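Local coordinates for protein type IV pilin structural subunit (Pseudomonas aeruginosa, PDB 3JYZ) that serves as the structural subunit of type IV pili, thin surface filaments that probably support attachment and twitching motility of the bacterium, at residues T9-G14 and I72-D77; T67-I72 and T87-P92; S91-D96 and D116-S121. One frame throughout, in Å; residues are numbered along the deposited sequence.

From the N terminus, helix 4-28 supplies T9-G14, and contact 1 joins it to I72-D77, closing a long loop that holds helix 33-49 and strand 57-62. Contact 2 opens inside that loop, pairing T67-I72 with T87-P92 around helix 76-79, so the two contacts cross along the chain and share Ile72. Contact 3 begins where contact 2 ends: it shares Ser91 and Pro92 and pairs S91-D96 with D116-S121, enclosing strand 100-102 and helix 103-109. Leu88 CD1 touches both Tyr74 OH and Val11 CG1, linking contacts 1 and 2. Strand 87-95 thus lies between strands 70-74 and 114-120, in the sheet that packs against the N-terminal helix.

Contact 1: T9-G14 and I72-D77; sequences TRVSEG and ITYVAD
Val11 and Tyr74 join the two main elements of the pilin fold, the long N-terminal helix 4-28 and the antiparallel sheet, here represented by strand 70-74. The axes of these short helix and strand segments run roughly antiparallel and approach to 9.5 Å, a gap bridged by the tyrosine. Tyr74 OH donates a hydrogen bond of 2.7 Å to Val11 O, in the carbonyl plane and on a lone pair, with a C=O...donor angle of 132°. Tyr74 CG stands anti to its own carbonyl carbon (chi1 -69°) on a CB that already points at the helix. The phenol crosses the valine side chain at about a right angle. Val11 CG1, anti to the backbone N (chi1 174°), lies 3.7 Å from Tyr74 CZ, and Tyr74 CE1 comes to 3.6 Å from Val11 CA. One turn further along, Gly14 turns bare backbone to the sheet, and its CA sits 3.5 Å from Tyr74 OH. The terminal methyl of Ile72 reaches the same turn, CD1 lying 3.7 Å from Gly14 O. Leu88 of strand 87-95 and Val79 of helix 76-79 pack against both Val11 and Tyr74. Val11 O also receives a weak bond from Gly14 N within the helix, so two donors meet on this oxygen. The tyrosine therefore satisfies its buried hydroxyl on the helix backbone itself, and one polar bond set among apolar contacts anchors the ring to this turn of the helix.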
ATOM      1  N   THR A   9      -2.583   6.098 -15.286  1.00 14.52           N
ATOM      2  CA  THR A   9      -3.716   6.826 -14.764  1.00 16.97           C
ATOM      3  C   THR A   9      -4.672   5.832 -14.100  1.00 15.87           C
ATOM      4  O   THR A   9      -5.232   6.118 -13.044  1.00 16.11           O
ATOM      5  CB  THR A   9      -4.385   7.676 -15.864  1.00 22.04           C
ATOM      6  OG1 THR A   9      -4.015   9.049 -15.671  1.00 25.71           O
ATOM      7  CG2 THR A   9      -5.884   7.551 -15.789  1.00 23.77           C
ATOM      8  N   ARG A  10      -4.815   4.662 -14.679  1.00 14.50           N
ATOM      9  CA  ARG A  10      -5.649   3.629 -14.077  1.00 14.90           C
ATOM     10  C   ARG A  10      -5.018   3.049 -12.810  1.00 13.13           C
ATOM     11  O   ARG A  10      -5.716   2.778 -11.834  1.00 13.20           O
ATOM     12  CB  ARG A  10      -5.995   2.547 -15.105  1.00 17.10           C
ATOM     13  CG  ARG A  10      -6.885   3.099 -16.210  1.00 18.66           C
ATOM     14  CD  ARG A  10      -7.023   2.161 -17.391  1.00 19.85           C
ATOM     15  NE  ARG A  10      -7.763   2.805 -18.470  1.00 21.40           N
ATOM     16  CZ  ARG A  10      -7.986   2.255 -19.661  1.00 22.66           C
ATOM     17  NH1 ARG A  10      -7.534   1.041 -19.933  1.00 22.72           N
ATOM     18  NH2 ARG A  10      -8.670   2.930 -20.579  1.00 23.33           N
ATOM     19  N   VAL A  11      -3.696   2.888 -12.816  1.00 12.33           N
ATOM     20  CA  VAL A  11      -2.981   2.464 -11.612  1.00 11.58           C
ATOM     21  C   VAL A  11      -3.141   3.508 -10.496  1.00 11.64           C
ATOM     22  O   VAL A  11      -3.326   3.158  -9.330  1.00 11.93           O
ATOM     23  CB  VAL A  11      -1.489   2.165 -11.910  1.00 11.41           C
ATOM     24  CG1 VAL A  11      -0.737   1.879 -10.621  1.00 11.30           C
ATOM     25  CG2 VAL A  11      -1.367   0.984 -12.866  1.00 11.69           C
ATOM     26  N   SER A  12      -3.100   4.788 -10.854  1.00 12.95           N
ATOM     27  CA  SER A  12      -3.331   5.848  -9.866  1.00 13.96           C
ATOM     28  C   SER A  12      -4.695   5.745  -9.185  1.00 15.14           C
ATOM     29  O   SER A  12      -4.813   6.062  -7.999  1.00 13.51           O
ATOM     30  CB  SER A  12      -3.158   7.232 -10.493  1.00 15.24           C
ATOM     31  OG  SER A  12      -1.784   7.515 -10.684  1.00 17.46           O
ATOM     32  N   GLU A  13      -5.698   5.339  -9.923  1.00 17.45           N
ATOM     33  CA  GLU A  13      -6.973   5.102  -9.284  1.00 19.83           C
ATOM     34  C   GLU A  13      -6.926   4.189  -8.140  1.00 19.07           C
ATOM     35  O   GLU A  13      -7.598   4.418  -7.204  1.00 18.85           O
ATOM     36  CB  GLU A  13      -8.013   4.646 -10.320  1.00 23.54           C
ATOM     37  CG  GLU A  13      -8.298   5.790 -11.267  1.00 27.87           C
ATOM     38  CD  GLU A  13      -9.762   6.250 -11.293  1.00 31.37           C
ATOM     39  OE1 GLU A  13     -10.071   7.439 -10.944  1.00 31.38           O
ATOM     40  OE2 GLU A  13     -10.599   5.377 -11.707  1.00 33.55           O
ATOM     41  N   GLY A  14      -6.146   3.106  -8.228  1.00 17.94           N
ATOM     42  CA  GLY A  14      -5.975   2.162  -7.141  1.00 18.42           C
ATOM     43  C   GLY A  14      -5.391   2.785  -5.890  1.00 17.70           C
ATOM     44  O   GLY A  14      -5.729   2.408  -4.767  1.00 17.36           O
ATOM     45  N   ILE A  72      -2.044  -3.770  -3.274  1.00  7.39           N
ATOM     46  CA  ILE A  72      -3.085  -3.483  -4.246  1.00  7.15           C
ATOM     47  C   ILE A  72      -2.854  -4.387  -5.446  1.00  7.61           C
ATOM     48  O   ILE A  72      -1.764  -4.385  -6.038  1.00  7.87           O
ATOM     49  CB  ILE A  72      -3.020  -2.044  -4.728  1.00  7.54           C
ATOM     50  CG1 ILE A  72      -3.083  -1.078  -3.548  1.00  8.85           C
ATOM     51  CG2 ILE A  72      -4.145  -1.774  -5.727  1.00  8.97           C
ATOM     52  CD1 ILE A  72      -2.805   0.363  -3.965  1.00 10.28           C
ATOM     53  N   THR A  73      -3.875  -5.170  -5.787  1.00  7.90           N
ATOM     54  CA  THR A  73      -3.829  -6.051  -6.943  1.00  8.72           C
ATOM     55  C   THR A  73      -4.759  -5.498  -8.011  1.00  9.19           C
ATOM     56  O   THR A  73      -5.935  -5.255  -7.756  1.00  9.53           O
ATOM     57  CB  THR A  73      -4.257  -7.479  -6.552  1.00 10.18           C
ATOM     58  OG1 THR A  73      -3.358  -7.989  -5.560  1.00 10.51           O
ATOM     59  CG2 THR A  73      -4.259  -8.402  -7.783  1.00 10.55           C
ATOM     60  N   TYR A  74      -4.227  -5.286  -9.211  1.00  9.45           N
ATOM     61  CA  TYR A  74      -4.998  -4.704 -10.303  1.00  9.70           C
ATOM     62  C   TYR A  74      -5.580  -5.760 -11.229  1.00 11.97           C
ATOM     63  O   TYR A  74      -5.026  -6.844 -11.347  1.00 13.43           O
ATOM     64  CB  TYR A  74      -4.097  -3.768 -11.109  1.00 10.74           C
ATOM     65  CG  TYR A  74      -3.748  -2.544 -10.316  1.00  9.87           C
ATOM     66  CD1 TYR A  74      -4.553  -1.425 -10.363  1.00 10.11           C
ATOM     67  CD2 TYR A  74      -2.640  -2.527  -9.478  1.00 10.12           C
ATOM     68  CE1 TYR A  74      -4.258  -0.300  -9.624  1.00 10.06           C
ATOM     69  CE2 TYR A  74      -2.335  -1.401  -8.727  1.00 10.35           C
ATOM     70  CZ  TYR A  74      -3.148  -0.291  -8.814  1.00  9.52           C
ATOM     71  OH  TYR A  74      -2.884   0.851  -8.084  1.00  9.62           O
ATOM     72  N   VAL A  75      -6.699  -5.434 -11.870  1.00 12.68           N
ATOM     73  CA  VAL A  75      -7.253  -6.312 -12.898  1.00 14.20           C
ATOM     74  C   VAL A  75      -6.437  -6.061 -14.164  1.00 16.04           C
ATOM     75  O   VAL A  75      -6.643  -5.067 -14.865  1.00 15.89           O
ATOM     76  CB  VAL A  75      -8.751  -6.053 -13.137  1.00 14.22           C
ATOM     77  CG1 VAL A  75      -9.344  -7.171 -14.007  1.00 15.04           C
ATOM     78  CG2 VAL A  75      -9.501  -5.960 -11.797  1.00 13.65           C
ATOM     79  N   ALA A  76      -5.490  -6.953 -14.423  1.00 17.56           N
ATOM     80  CA  ALA A  76      -4.494  -6.724 -15.467  1.00 19.34           C
ATOM     81  C   ALA A  76      -5.113  -6.363 -16.819  1.00 20.36           C
ATOM     82  O   ALA A  76      -4.681  -5.416 -17.469  1.00 20.91           O
ATOM     83  CB  ALA A  76      -3.574  -7.913 -15.594  1.00 20.49           C
ATOM     84  N   ASP A  77      -6.138  -7.089 -17.245  1.00 21.18           N
ATOM     85  CA  ASP A  77      -6.665  -6.841 -18.584  1.00 22.11           C
ATOM     86  C   ASP A  77      -7.622  -5.642 -18.705  1.00 21.95           C
ATOM     87  O   ASP A  77      -8.029  -5.274 -19.812  1.00 22.62           O
ATOM     88  CB  ASP A  77      -7.249  -8.120 -19.202  1.00 23.70           C
ATOM     89  CG  ASP A  77      -8.521  -8.584 -18.519  1.00 25.77           C
ATOM     90  OD1 ASP A  77      -9.019  -7.885 -17.610  1.00 25.75           O
ATOM     91  OD2 ASP A  77      -9.032  -9.654 -18.909  1.00 26.92           O
TER

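Contact 2: T67-I72 and T87-P92; sequences TGVITI and TLILSP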
ATOM      1  N   THR A  67       0.925  -6.579   9.797  1.00  8.23           N
ATOM      2  CA  THR A  67       2.039  -5.636   9.685  1.00  8.92           C
ATOM      3  C   THR A  67       1.586  -4.260   9.209  1.00  9.26           C
ATOM      4  O   THR A  67       2.348  -3.292   9.309  1.00 10.72           O
ATOM      5  CB  THR A  67       3.122  -6.133   8.732  1.00  9.75           C
ATOM      6  OG1 THR A  67       2.589  -6.201   7.401  1.00 10.37           O
ATOM      7  CG2 THR A  67       3.620  -7.508   9.151  1.00 10.85           C
ATOM      8  N   GLY A  68       0.366  -4.182   8.676  1.00  8.00           N
ATOM      9  CA  GLY A  68      -0.166  -2.933   8.150  1.00  8.69           C
ATOM     10  C   GLY A  68       0.216  -2.686   6.696  1.00  8.22           C
ATOM     11  O   GLY A  68      -0.235  -1.707   6.087  1.00  8.80           O
ATOM     12  N   VAL A  69       1.033  -3.569   6.126  1.00  7.57           N
ATOM     13  CA  VAL A  69       1.437  -3.436   4.725  1.00  7.66           C
ATOM     14  C   VAL A  69       0.273  -3.743   3.783  1.00  8.20           C
ATOM     15  O   VAL A  69      -0.385  -4.772   3.926  1.00  8.54           O
ATOM     16  CB  VAL A  69       2.634  -4.335   4.391  1.00  7.21           C
ATOM     17  CG1 VAL A  69       2.922  -4.311   2.877  1.00  7.83           C
ATOM     18  CG2 VAL A  69       3.864  -3.889   5.176  1.00  8.65           C
ATOM     19  N   ILE A  70       0.019  -2.852   2.826  1.00  7.75           N
ATOM     20  CA  ILE A  70      -1.109  -2.998   1.914  1.00  7.74           C
ATOM     21  C   ILE A  70      -0.655  -3.461   0.534  1.00  7.90           C
ATOM     22  O   ILE A  70       0.265  -2.893  -0.047  1.00  8.69           O
ATOM     23  CB  ILE A  70      -1.857  -1.656   1.746  1.00  7.88           C
ATOM     24  CG1 ILE A  70      -2.498  -1.224   3.070  1.00  8.05           C
ATOM     25  CG2 ILE A  70      -2.917  -1.750   0.640  1.00  8.25           C
ATOM     26  CD1 ILE A  70      -3.031   0.204   3.080  1.00  9.14           C
ATOM     27  N   THR A  71      -1.308  -4.488   0.002  1.00  6.68           N
ATOM     28  CA  THR A  71      -1.072  -4.906  -1.376  1.00  7.32           C
ATOM     29  C   THR A  71      -2.279  -4.539  -2.216  1.00  7.81           C
ATOM     30  O   THR A  71      -3.411  -4.930  -1.898  1.00  8.48           O
ATOM     31  CB  THR A  71      -0.845  -6.423  -1.475  1.00  7.92           C
ATOM     32  OG1 THR A  71       0.285  -6.776  -0.675  1.00  9.23           O
ATOM     33  CG2 THR A  71      -0.598  -6.842  -2.923  1.00  7.88           C
ATOM     34  N   ILE A  72      -2.044  -3.770  -3.274  1.00  7.39           N
ATOM     35  CA  ILE A  72      -3.085  -3.483  -4.246  1.00  7.15           C
ATOM     36  C   ILE A  72      -2.854  -4.387  -5.446  1.00  7.61           C
ATOM     37  O   ILE A  72      -1.764  -4.385  -6.038  1.00  7.87           O
ATOM     38  CB  ILE A  72      -3.020  -2.044  -4.728  1.00  7.54           C
ATOM     39  CG1 ILE A  72      -3.083  -1.078  -3.548  1.00  8.85           C
ATOM     40  CG2 ILE A  72      -4.145  -1.774  -5.727  1.00  8.97           C
ATOM     41  CD1 ILE A  72      -2.805   0.363  -3.965  1.00 10.28           C
ATOM     42  N   THR A  87       0.763  -5.747  -9.172  1.00  9.45           N
ATOM     43  CA  THR A  87       0.637  -5.337  -7.770  1.00  8.77           C
ATOM     44  C   THR A  87       1.506  -4.150  -7.400  1.00  8.54           C
ATOM     45  O   THR A  87       2.607  -3.960  -7.938  1.00  8.08           O
ATOM     46  CB  THR A  87       0.945  -6.481  -6.773  1.00 10.65           C
ATOM     47  OG1 THR A  87       2.342  -6.796  -6.812  1.00 11.06           O
ATOM     48  CG2 THR A  87       0.129  -7.721  -7.107  1.00 11.36           C
ATOM     49  N   LEU A  88       0.974  -3.360  -6.474  1.00  7.64           N
ATOM     50  CA  LEU A  88       1.731  -2.341  -5.773  1.00  7.98           C
ATOM     51  C   LEU A  88       1.699  -2.654  -4.279  1.00  8.53           C
ATOM     52  O   LEU A  88       0.724  -3.220  -3.775  1.00  9.26           O
ATOM     53  CB  LEU A  88       1.119  -0.958  -6.002  1.00  8.17           C
ATOM     54  CG  LEU A  88       1.179  -0.379  -7.408  1.00  8.03           C
ATOM     55  CD1 LEU A  88       0.541   1.015  -7.433  1.00  9.04           C
ATOM     56  CD2 LEU A  88       2.631  -0.332  -7.900  1.00  7.63           C
ATOM     57  N   ILE A  89       2.768  -2.277  -3.582  1.00  8.04           N
ATOM     58  CA  ILE A  89       2.859  -2.453  -2.142  1.00  8.14           C
ATOM     59  C   ILE A  89       2.941  -1.081  -1.471  1.00  8.09           C
ATOM     60  O   ILE A  89       3.729  -0.230  -1.889  1.00  8.34           O
ATOM     61  CB  ILE A  89       4.109  -3.257  -1.750  1.00  9.88           C
ATOM     62  CG1 ILE A  89       4.208  -4.559  -2.556  1.00 12.42           C
ATOM     63  CG2 ILE A  89       4.118  -3.514  -0.240  1.00 11.08           C
ATOM     64  CD1 ILE A  89       3.057  -5.491  -2.350  1.00 12.79           C
ATOM     65  N   LEU A  90       2.117  -0.861  -0.452  1.00  7.69           N
ATOM     66  CA  LEU A  90       2.184   0.352   0.362  1.00  7.63           C
ATOM     67  C   LEU A  90       2.640  -0.050   1.763  1.00  7.69           C
ATOM     68  O   LEU A  90       1.947  -0.795   2.453  1.00  7.84           O
ATOM     69  CB  LEU A  90       0.826   1.057   0.436  1.00  9.07           C
ATOM     70  CG  LEU A  90       0.084   1.275  -0.885  1.00 10.89           C
ATOM     71  CD1 LEU A  90      -1.236   2.033  -0.681  1.00 11.61           C
ATOM     72  CD2 LEU A  90       0.941   1.998  -1.901  1.00 12.84           C
ATOM     73  N   SER A  91       3.799   0.454   2.178  1.00  8.35           N
ATOM     74  CA  SER A  91       4.416   0.050   3.441  1.00  8.63           C
ATOM     75  C   SER A  91       4.436   1.236   4.402  1.00  9.18           C
ATOM     76  O   SER A  91       4.980   2.291   4.071  1.00  8.86           O
ATOM     77  CB  SER A  91       5.845  -0.438   3.184  1.00  8.97           C
ATOM     78  OG  SER A  91       5.860  -1.550   2.295  1.00 10.06           O
ATOM     79  N   PRO A  92       3.830   1.079   5.588  1.00  8.80           N
ATOM     80  CA  PRO A  92       3.739   2.186   6.555  1.00  8.89           C
ATOM     81  C   PRO A  92       4.878   2.239   7.580  1.00  9.03           C
ATOM     82  O   PRO A  92       5.411   1.207   8.000  1.00  8.73           O
ATOM     83  CB  PRO A  92       2.420   1.913   7.284  1.00  8.18           C
ATOM     84  CG  PRO A  92       2.228   0.425   7.184  1.00  9.33           C
ATOM     85  CD  PRO A  92       3.014  -0.084   5.986  1.00  9.44           C
TER
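Ile89 touches Val69, just before strand 70-74, with one branch and Thr71, within it, with the other. At CB it divides: CG2, anti to the backbone N, meets Val69 CG1 at 3.4 Å, tighter than usual for two carbons, and also approaches Ile70 O. CG1, the other branch, stands anti to the carbonyl carbon (chi1 -51°). A second turn (chi2 -61°) then sets CD1 3.5 Å from Thr71 OG1 and also near Thr71 CG2. Thr71 and Ile89 are a non-hydrogen-bonded pair of the antiparallel pilin sheet, and their side chains lie side by side, pointing the same way. The neighbouring pairs are hydrogen-bonded ones. Ile70 and Leu90 exchange two bonds of 2.8 Å, between Ile70 N and Leu90 O and between Leu90 N and Ile70 O; Ile72 and Leu88 form a second such pair, with slightly longer bonds. Their side chains line the face turned to helix 4-28, where Ile72 CD1 meets Leu90 CD1 at 4.0 Å and Ala18 of the helix touches Leu90. Before the strand begins, Gly68 presents its backbone to the proline ring, with Gly68 O 3.4 Å from Pro92 CG. At the start of strand 87-95, Thr87 CB lies near Ile72 O, while its OG1 is hydrogen-bonded to Ser139 OG.

Contact 3: S91-D96 and D116-S121; sequences SPYIND and DWACTS
Ser91 and Ala118 exchange two backbone hydrogen bonds, as do Tyr93 and Asp116, with Tyr93 N 2.8 Å from Asp116 O; the pairs join neighbouring antiparallel strands 87-95 and 114-120 of the pilin sheet. Cys119 of the second strand forms a disulfide with Cys149, closing the C-terminal loop characteristic of type IV pilins. Ring contacts centre on the non-hydrogen-bonded pair between them. Trp117 CG stands anti to the carbonyl carbon (chi1 -70°), and the indole offers one face to Pro92. In this CH-pi contact Pro92 CB lies 3.5 Å from the centroid of the six-membered ring, 8° off its normal; Pro92 CD lies 3.5 Å from Trp117 CZ3. Lys22 of helix 4-28 makes a cation-pi contact with Trp117. The Tyr93 ring turns its edge to Asp116 O. Among polar side chains, Tyr93 OH bonds to Thr133 O. Asp116 OD2 reaches past its own pair to within 3.3 Å of Asn95 CB, but its salt bridge is to Arg100 NE. A water donates to Ala118 O at 3.0 Å, and also bonds Ser91 OG and Thr120 OG1. Ala118 O thus takes hydrogen bonds from Ser91 N and from this water, which links two hydroxyls, one from each strand.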
ATOM      1  N   SER A  91       3.799   0.454   2.178  1.00  8.35           N
ATOM      2  CA  SER A  91       4.416   0.050   3.441  1.00  8.63           C
ATOM      3  C   SER A  91       4.436   1.236   4.402  1.00  9.18           C
ATOM      4  O   SER A  91       4.980   2.291   4.071  1.00  8.86           O
ATOM      5  CB  SER A  91       5.845  -0.438   3.184  1.00  8.97           C
ATOM      6  OG  SER A  91       5.860  -1.550   2.295  1.00 10.06           O
ATOM      7  N   PRO A  92       3.830   1.079   5.588  1.00  8.80           N
ATOM      8  CA  PRO A  92       3.739   2.186   6.555  1.00  8.89           C
ATOM      9  C   PRO A  92       4.878   2.239   7.580  1.00  9.03           C
ATOM     10  O   PRO A  92       5.411   1.207   8.000  1.00  8.73           O
ATOM     11  CB  PRO A  92       2.420   1.913   7.284  1.00  8.18           C
ATOM     12  CG  PRO A  92       2.228   0.425   7.184  1.00  9.33           C
ATOM     13  CD  PRO A  92       3.014  -0.084   5.986  1.00  9.44           C
ATOM     14  N   TYR A  93       5.224   3.462   7.981  1.00  8.75           N
ATOM     15  CA  TYR A  93       6.270   3.717   8.969  1.00  8.49           C
ATOM     16  C   TYR A  93       5.799   4.786   9.930  1.00  9.84           C
ATOM     17  O   TYR A  93       5.024   5.655   9.568  1.00 11.34           O
ATOM     18  CB  TYR A  93       7.548   4.210   8.279  1.00  9.28           C
ATOM     19  CG  TYR A  93       8.117   3.191   7.333  1.00  8.68           C
ATOM     20  CD1 TYR A  93       7.560   3.001   6.070  1.00  9.67           C
ATOM     21  CD2 TYR A  93       9.187   2.390   7.708  1.00 10.01           C
ATOM     22  CE1 TYR A  93       8.064   2.046   5.212  1.00 10.34           C
ATOM     23  CE2 TYR A  93       9.701   1.429   6.847  1.00 10.58           C
ATOM     24  CZ  TYR A  93       9.131   1.263   5.596  1.00 10.92           C
ATOM     25  OH  TYR A  93       9.638   0.310   4.726  1.00 12.40           O
ATOM     26  N   ILE A  94       6.264   4.723  11.170  1.00  9.84           N
ATOM     27  CA  ILE A  94       6.040   5.831  12.082  1.00 11.92           C
ATOM     28  C   ILE A  94       7.283   6.696  12.137  1.00 12.82           C
ATOM     29  O   ILE A  94       8.398   6.195  12.284  1.00 13.31           O
ATOM     30  CB  ILE A  94       5.628   5.361  13.491  1.00 13.94           C
ATOM     31  CG1 ILE A  94       4.143   4.999  13.487  1.00 15.19           C
ATOM     32  CG2 ILE A  94       5.882   6.465  14.518  1.00 15.02           C
ATOM     33  CD1 ILE A  94       3.673   4.276  14.705  1.00 17.13           C
ATOM     34  N   ASN A  95       7.055   7.994  11.968  1.00 13.33           N
ATOM     35  CA  ASN A  95       8.076   9.025  12.018  1.00 14.06           C
ATOM     36  C   ASN A  95       7.974   9.756  13.351  1.00 16.15           C
ATOM     37  O   ASN A  95       6.965  10.406  13.628  1.00 16.18           O
ATOM     38  CB  ASN A  95       7.821  10.008  10.873  1.00 14.50           C
ATOM     39  CG  ASN A  95       8.627  11.280  11.000  1.00 15.50           C
ATOM     40  OD1 ASN A  95       9.691  11.290  11.608  1.00 15.93           O
ATOM     41  ND2 ASN A  95       8.121  12.363  10.415  1.00 16.61           N
ATOM     42  N   ASP A  96       9.008   9.637  14.174  1.00 18.02           N
ATOM     43  CA  ASP A  96       9.019  10.281  15.487  1.00 19.48           C
ATOM     44  C   ASP A  96       9.630  11.684  15.454  1.00 20.17           C
ATOM     45  O   ASP A  96       9.862  12.293  16.498  1.00 21.50           O
ATOM     46  CB  ASP A  96       9.743   9.402  16.515  1.00 20.90           C
ATOM     47  CG  ASP A  96      11.250   9.342  16.293  1.00 21.95           C
ATOM     48  OD1 ASP A  96      11.743   9.890  15.288  1.00 20.90           O
ATOM     49  OD2 ASP A  96      11.955   8.748  17.140  1.00 23.83           O
ATOM     50  N   ASP A 116       4.038   7.535   7.745  1.00 11.43           N
ATOM     51  CA  ASP A 116       4.530   7.779   6.395  1.00 11.06           C
ATOM     52  C   ASP A 116       4.359   6.496   5.594  1.00 10.66           C
ATOM     53  O   ASP A 116       4.506   5.396   6.128  1.00 12.86           O
ATOM     54  CB  ASP A 116       6.015   8.153   6.414  1.00 12.85           C
ATOM     55  CG  ASP A 116       6.294   9.446   7.162  1.00 14.79           C
ATOM     56  OD1 ASP A 116       5.383  10.292   7.277  1.00 16.48           O
ATOM     57  OD2 ASP A 116       7.442   9.606   7.626  1.00 15.03           O
ATOM     58  N   TRP A 117       4.045   6.634   4.313  1.00 10.20           N
ATOM     59  CA  TRP A 117       3.837   5.483   3.456  1.00 10.41           C
ATOM     60  C   TRP A 117       4.793   5.493   2.276  1.00 11.09           C
ATOM     61  O   TRP A 117       4.990   6.528   1.625  1.00 12.28           O
ATOM     62  CB  TRP A 117       2.401   5.470   2.936  1.00 10.53           C
ATOM     63  CG  TRP A 117       1.375   5.173   3.982  1.00  9.83           C
ATOM     64  CD1 TRP A 117       0.754   6.071   4.807  1.00 10.21           C
ATOM     65  CD2 TRP A 117       0.832   3.892   4.303  1.00  9.66           C
ATOM     66  NE1 TRP A 117      -0.141   5.417   5.630  1.00 10.60           N
ATOM     67  CE2 TRP A 117      -0.109   4.073   5.337  1.00  9.54           C
ATOM     68  CE3 TRP A 117       1.054   2.596   3.820  1.00  9.54           C
ATOM     69  CZ2 TRP A 117      -0.820   3.016   5.895  1.00  9.18           C
ATOM     70  CZ3 TRP A 117       0.344   1.547   4.368  1.00  9.25           C
ATOM     71  CH2 TRP A 117      -0.582   1.762   5.396  1.00  9.06           C
ATOM     72  N   ALA A 118       5.382   4.334   2.014  1.00  9.84           N
ATOM     73  CA  ALA A 118       6.209   4.106   0.836  1.00  9.53           C
ATOM     74  C   ALA A 118       5.445   3.244  -0.158  1.00  8.76           C
ATOM     75  O   ALA A 118       4.856   2.225   0.226  1.00  9.75           O
ATOM     76  CB  ALA A 118       7.503   3.411   1.241  1.00 10.27           C
ATOM     77  N   CYS A 119       5.425   3.657  -1.422  1.00  7.61           N
ATOM     78  CA  CYS A 119       4.804   2.850  -2.463  1.00  7.24           C
ATOM     79  C   CYS A 119       5.877   2.222  -3.326  1.00  7.23           C
ATOM     80  O   CYS A 119       6.782   2.921  -3.787  1.00  8.24           O
ATOM     81  CB  CYS A 119       3.889   3.694  -3.344  1.00  8.06           C
ATOM     82  SG  CYS A 119       3.068   2.697  -4.634  1.00  8.61           S
ATOM     83  N   THR A 120       5.809   0.902  -3.532  1.00  7.54           N
ATOM     84  CA  THR A 120       6.743   0.230  -4.373  1.00  8.84           C
ATOM     85  C   THR A 120       6.040  -0.621  -5.485  1.00  9.94           C
ATOM     86  O   THR A 120       5.027  -1.180  -5.274  1.00 11.54           O
ATOM     87  CB  THR A 120       7.713  -0.672  -3.574  1.00  9.93           C
ATOM     88  OG1 THR A 120       6.954  -1.538  -2.758  1.00 10.19           O
ATOM     89  CG2 THR A 120       8.638   0.153  -2.718  1.00  9.63           C
ATOM     90  N   SER A 121       6.637  -0.618  -6.645  1.00  8.58           N
ATOM     91  CA  SER A 121       6.215  -1.419  -7.774  1.00  7.85           C
ATOM     92  C   SER A 121       7.336  -2.446  -8.017  1.00  9.08           C
ATOM     93  O   SER A 121       8.019  -2.805  -7.149  1.00 12.58           O
ATOM     94  CB  SER A 121       6.061  -0.522  -8.998  1.00  7.40           C
ATOM     95  OG  SER A 121       7.294   0.028  -9.336  1.00  8.63           O
TER
HETATM   96  O   HOH W   1       6.183  -0.422  -0.193  1.00 10.32           O